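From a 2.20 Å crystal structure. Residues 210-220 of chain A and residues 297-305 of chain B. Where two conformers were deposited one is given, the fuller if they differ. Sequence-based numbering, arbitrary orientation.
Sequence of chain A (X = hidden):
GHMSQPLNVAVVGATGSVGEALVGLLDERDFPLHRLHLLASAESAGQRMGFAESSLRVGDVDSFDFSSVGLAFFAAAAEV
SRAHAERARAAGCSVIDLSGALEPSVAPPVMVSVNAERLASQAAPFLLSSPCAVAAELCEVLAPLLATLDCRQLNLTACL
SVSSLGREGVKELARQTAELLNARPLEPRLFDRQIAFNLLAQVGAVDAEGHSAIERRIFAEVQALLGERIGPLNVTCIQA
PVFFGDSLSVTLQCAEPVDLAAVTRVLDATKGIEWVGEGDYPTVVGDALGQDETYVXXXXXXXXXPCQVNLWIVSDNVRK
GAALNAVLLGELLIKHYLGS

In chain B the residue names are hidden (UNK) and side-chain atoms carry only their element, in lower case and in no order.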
# COMPACT_ATOMS: atom_id res chain seq x y z
N GLY A 210 4.95 -14.54 -12.16
CA GLY A 210 4.51 -13.19 -11.81
C GLY A 210 5.00 -12.63 -10.48
O GLY A 210 4.50 -11.61 -10.04
N HIS A 211 5.96 -13.30 -9.85
CA HIS A 211 6.48 -12.85 -8.54
C HIS A 211 7.80 -12.11 -8.68
O HIS A 211 8.64 -12.49 -9.50
CB HIS A 211 6.64 -14.06 -7.58
CG HIS A 211 5.41 -14.92 -7.54
ND1 HIS A 211 4.23 -14.48 -6.99
CD2 HIS A 211 5.16 -16.14 -8.06
CE1 HIS A 211 3.29 -15.40 -7.16
NE2 HIS A 211 3.83 -16.41 -7.82
N SER A 212 8.00 -11.07 -7.90
CA SER A 212 9.27 -10.34 -7.94
C SER A 212 10.28 -11.03 -7.03
O SER A 212 9.92 -11.89 -6.22
CB SER A 212 9.05 -8.88 -7.52
OG SER A 212 8.86 -8.81 -6.11
N ALA A 213 11.55 -10.67 -7.17
CA ALA A 213 12.61 -11.24 -6.38
C ALA A 213 12.43 -11.01 -4.89
O ALA A 213 12.66 -11.92 -4.08
CB ALA A 213 14.04 -10.73 -6.88
N ILE A 214 12.06 -9.79 -4.50
CA ILE A 214 11.86 -9.50 -3.08
C ILE A 214 10.69 -10.31 -2.50
O ILE A 214 10.76 -10.78 -1.38
CB ILE A 214 11.76 -7.95 -2.78
CG1 ILE A 214 11.76 -7.69 -1.27
CG2 ILE A 214 10.51 -7.34 -3.39
CD1 ILE A 214 12.99 -8.19 -0.56
N GLU A 215 9.65 -10.51 -3.29
CA GLU A 215 8.48 -11.31 -2.89
C GLU A 215 8.84 -12.80 -2.66
O GLU A 215 8.37 -13.42 -1.69
CB GLU A 215 7.39 -11.18 -3.95
CG GLU A 215 6.62 -9.89 -3.84
CD GLU A 215 5.80 -9.54 -5.07
OE1 GLU A 215 5.66 -10.37 -6.02
OE2 GLU A 215 5.27 -8.40 -5.10
N ARG A 216 9.64 -13.35 -3.58
CA ARG A 216 10.22 -14.69 -3.46
C ARG A 216 11.05 -14.80 -2.20
O ARG A 216 10.92 -15.77 -1.44
CB ARG A 216 11.11 -14.97 -4.68
CG ARG A 216 10.53 -15.96 -5.67
CD ARG A 216 10.77 -15.60 -7.13
NE ARG A 216 12.15 -15.24 -7.50
CZ ARG A 216 12.43 -14.31 -8.41
NH1 ARG A 216 11.44 -13.64 -9.02
NH2 ARG A 216 13.67 -14.03 -8.72
N ARG A 217 11.91 -13.81 -1.98
CA ARG A 217 12.80 -13.81 -0.82
C ARG A 217 12.01 -13.78 0.49
O ARG A 217 12.27 -14.57 1.41
CB ARG A 217 13.81 -12.67 -0.87
CG ARG A 217 14.86 -12.82 0.21
CD ARG A 217 15.87 -11.68 0.27
NE ARG A 217 16.72 -11.83 1.44
CZ ARG A 217 17.71 -11.00 1.78
NH1 ARG A 217 17.98 -9.94 1.03
NH2 ARG A 217 18.41 -11.22 2.87
N ILE A 218 11.04 -12.87 0.58
CA ILE A 218 10.24 -12.72 1.78
C ILE A 218 9.52 -14.04 2.04
O ILE A 218 9.52 -14.55 3.18
CB ILE A 218 9.21 -11.57 1.63
CG1 ILE A 218 9.91 -10.21 1.69
CG2 ILE A 218 8.15 -11.66 2.71
CD1 ILE A 218 9.12 -9.09 1.04
N PHE A 219 8.93 -14.59 0.99
CA PHE A 219 8.22 -15.85 1.09
C PHE A 219 9.13 -16.97 1.61
O PHE A 219 8.76 -17.66 2.55
CB PHE A 219 7.61 -16.22 -0.27
CG PHE A 219 6.79 -17.49 -0.25
CD1 PHE A 219 5.42 -17.45 0.03
CD2 PHE A 219 7.38 -18.71 -0.53
CE1 PHE A 219 4.65 -18.61 0.03
CE2 PHE A 219 6.62 -19.89 -0.52
CZ PHE A 219 5.25 -19.83 -0.23
N ALA A 220 10.30 -17.17 0.99
CA ALA A 220 11.22 -18.24 1.40
C ALA A 220 11.68 -18.08 2.84
O ALA A 220 11.80 -19.06 3.57
CB ALA A 220 12.44 -18.30 0.46
N UNK B 297 -3.56 -5.30 -13.50
CA UNK B 297 -2.38 -6.10 -13.76
C UNK B 297 -1.96 -7.02 -12.63
O UNK B 297 -2.68 -7.18 -11.63
N UNK B 298 -0.79 -7.65 -12.81
CA UNK B 298 -0.13 -8.53 -11.85
C UNK B 298 -1.01 -9.71 -11.48
O UNK B 298 -1.00 -10.16 -10.34
c UNK B 298 2.34 -6.56 -9.66
n UNK B 298 4.21 -9.39 -8.22
c UNK B 298 3.61 -8.19 -8.29
c UNK B 298 1.39 -6.67 -10.84
c UNK B 298 0.35 -7.77 -10.59
n UNK B 298 3.04 -7.82 -9.43
n UNK B 298 3.63 -7.37 -7.25
N UNK B 299 -1.79 -10.19 -12.45
CA UNK B 299 -2.65 -11.36 -12.22
C UNK B 299 -1.74 -12.56 -12.05
O UNK B 299 -1.00 -12.90 -12.95
c UNK B 299 -4.40 -12.94 -13.22
c UNK B 299 -4.61 -10.42 -13.51
c UNK B 299 -3.64 -11.59 -13.40
N UNK B 300 -1.79 -13.18 -10.88
CA UNK B 300 -0.92 -14.32 -10.57
C UNK B 300 -1.54 -15.15 -9.44
O UNK B 300 -2.42 -14.66 -8.73
c UNK B 300 0.40 -12.96 -8.85
n UNK B 300 0.35 -9.79 -7.70
n UNK B 300 1.34 -10.02 -5.66
c UNK B 300 1.67 -12.15 -8.65
n UNK B 300 1.78 -11.58 -7.30
c UNK B 300 0.47 -13.82 -10.12
c UNK B 300 1.16 -10.46 -6.89
N UNK B 301 -1.07 -16.38 -9.29
CA UNK B 301 -1.47 -17.20 -8.16
C UNK B 301 -0.55 -16.95 -6.96
O UNK B 301 0.50 -16.30 -7.09
c UNK B 301 -1.45 -18.67 -8.54
N UNK B 302 -0.95 -17.48 -5.80
CA UNK B 302 -0.11 -17.50 -4.61
C UNK B 302 1.13 -18.32 -4.92
O UNK B 302 1.11 -19.20 -5.80
N UNK B 303 2.22 -18.02 -4.21
CA UNK B 303 3.46 -18.76 -4.38
C UNK B 303 3.25 -20.16 -3.83
O UNK B 303 3.79 -21.13 -4.37
c UNK B 303 4.63 -18.04 -3.69
c UNK B 303 4.94 -16.68 -4.31
n UNK B 303 5.85 -14.75 -3.12
o UNK B 303 7.21 -16.45 -3.57
c UNK B 303 6.10 -15.94 -3.62
N UNK B 304 2.42 -20.27 -2.79
CA UNK B 304 2.08 -21.56 -2.17
C UNK B 304 0.75 -22.17 -2.71
O UNK B 304 0.71 -23.37 -3.01
c UNK B 304 2.02 -21.40 -0.63
N UNK B 305 -0.27 -21.32 -2.86
CA UNK B 305 -1.68 -21.71 -3.03
C UNK B 305 -2.21 -21.37 -4.43
O UNK B 305 -2.40 -20.20 -4.75
o UNK B 305 -4.59 -22.20 -2.59
o UNK B 305 -4.49 -21.15 -0.64
c UNK B 305 -3.96 -21.50 -1.73
c UNK B 305 -2.50 -20.94 -1.97
O HOH W 1 3.00 -9.91 -11.53
O HOH W 2 4.08 -12.51 -5.23
O HOH W 3 2.63 -18.87 -8.25

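Position 297 has backbone atoms alone and touches nothing on chain A. With no side-chain atom, it is Gly B297.

Position 298 carries seven side-chain atoms: three carbons, a nitrogen, then a carbon bearing two more nitrogens. One terminal nitrogen lies 2.8 Å from Glu A215 OE1 and 2.9 Å from Gly A210 O. That guanidinium makes it Arg B298. Its CA-to-CB bond points sideways, yet the end reaches Glu A215 in a two-pronged salt bridge, NH2 to OE1 and, at 2.9 Å, NH1 to OE2. NH2 also donates to Gly A210 O; Gly A210 O and Glu A215 OE1 lie near the guanidinium plane, where the N-H bonds point. Water 1 links NE to that same carbonyl.

Position 299 holds three carbons, one carrying the other two, and points away from chain A. This beta-branched aliphatic is Val B299.

Position 300 has the same seven atoms as 298; its third carbon lies 3.2 Å from Gly A210 O. It is Arg B300. NH1 donates to Arg B298 O at 3.0 Å, while NE meets chain A through water 2, which also binds His A211 ND1 and donates to Glu A215 OE1. An ideal CB on Gly A210 would sit 3.1 Å from Arg B300 CB, and the positive phi there favours glycine too.

Position 301 shows a single carbon; its backbone O approaches the edge of the His A211 ring, 2.9 Å from CE1. It is Ala B301.

Position 302 has no side-chain atom; its O receives a bond from water 3, which also contacts His A211 NE2. It is Gly B302.

Position 303 has three carbons in line, the third bearing one oxygen and one nitrogen, a carboxamide whose nitrogen lies 3.2 Å from Glu A215 O. This is Gln B303. NE2 donates to that carbonyl. CG lies 3.5 Å from the His A211 ring centroid and CB 3.8 Å from that of Phe A219, each over a ring face.

Position 304 has one carbon, 3.6 Å from Phe A219 CZ at the ring's edge. It is Ala B304.

Position 305 has two carbons, the second carrying two oxygens, and makes no contact with chain A: Asp B305.

The contact combines a charged end with a packed one. Glu A215 OE1 also accepts from Ser A212 N at 3.1 Å, a bond that fits the carboxylate's position facing Arg B298. Farther along, Gln B303 covers two aromatic faces with its methylenes and spends its amide on a helix carbonyl. Water 1 adds a second link between Arg B298 and Gly A210 O, while waters 2 and 3 join groups with no direct hydrogen bond across the contact.

Chain B 297-305: GRVRAGQAD
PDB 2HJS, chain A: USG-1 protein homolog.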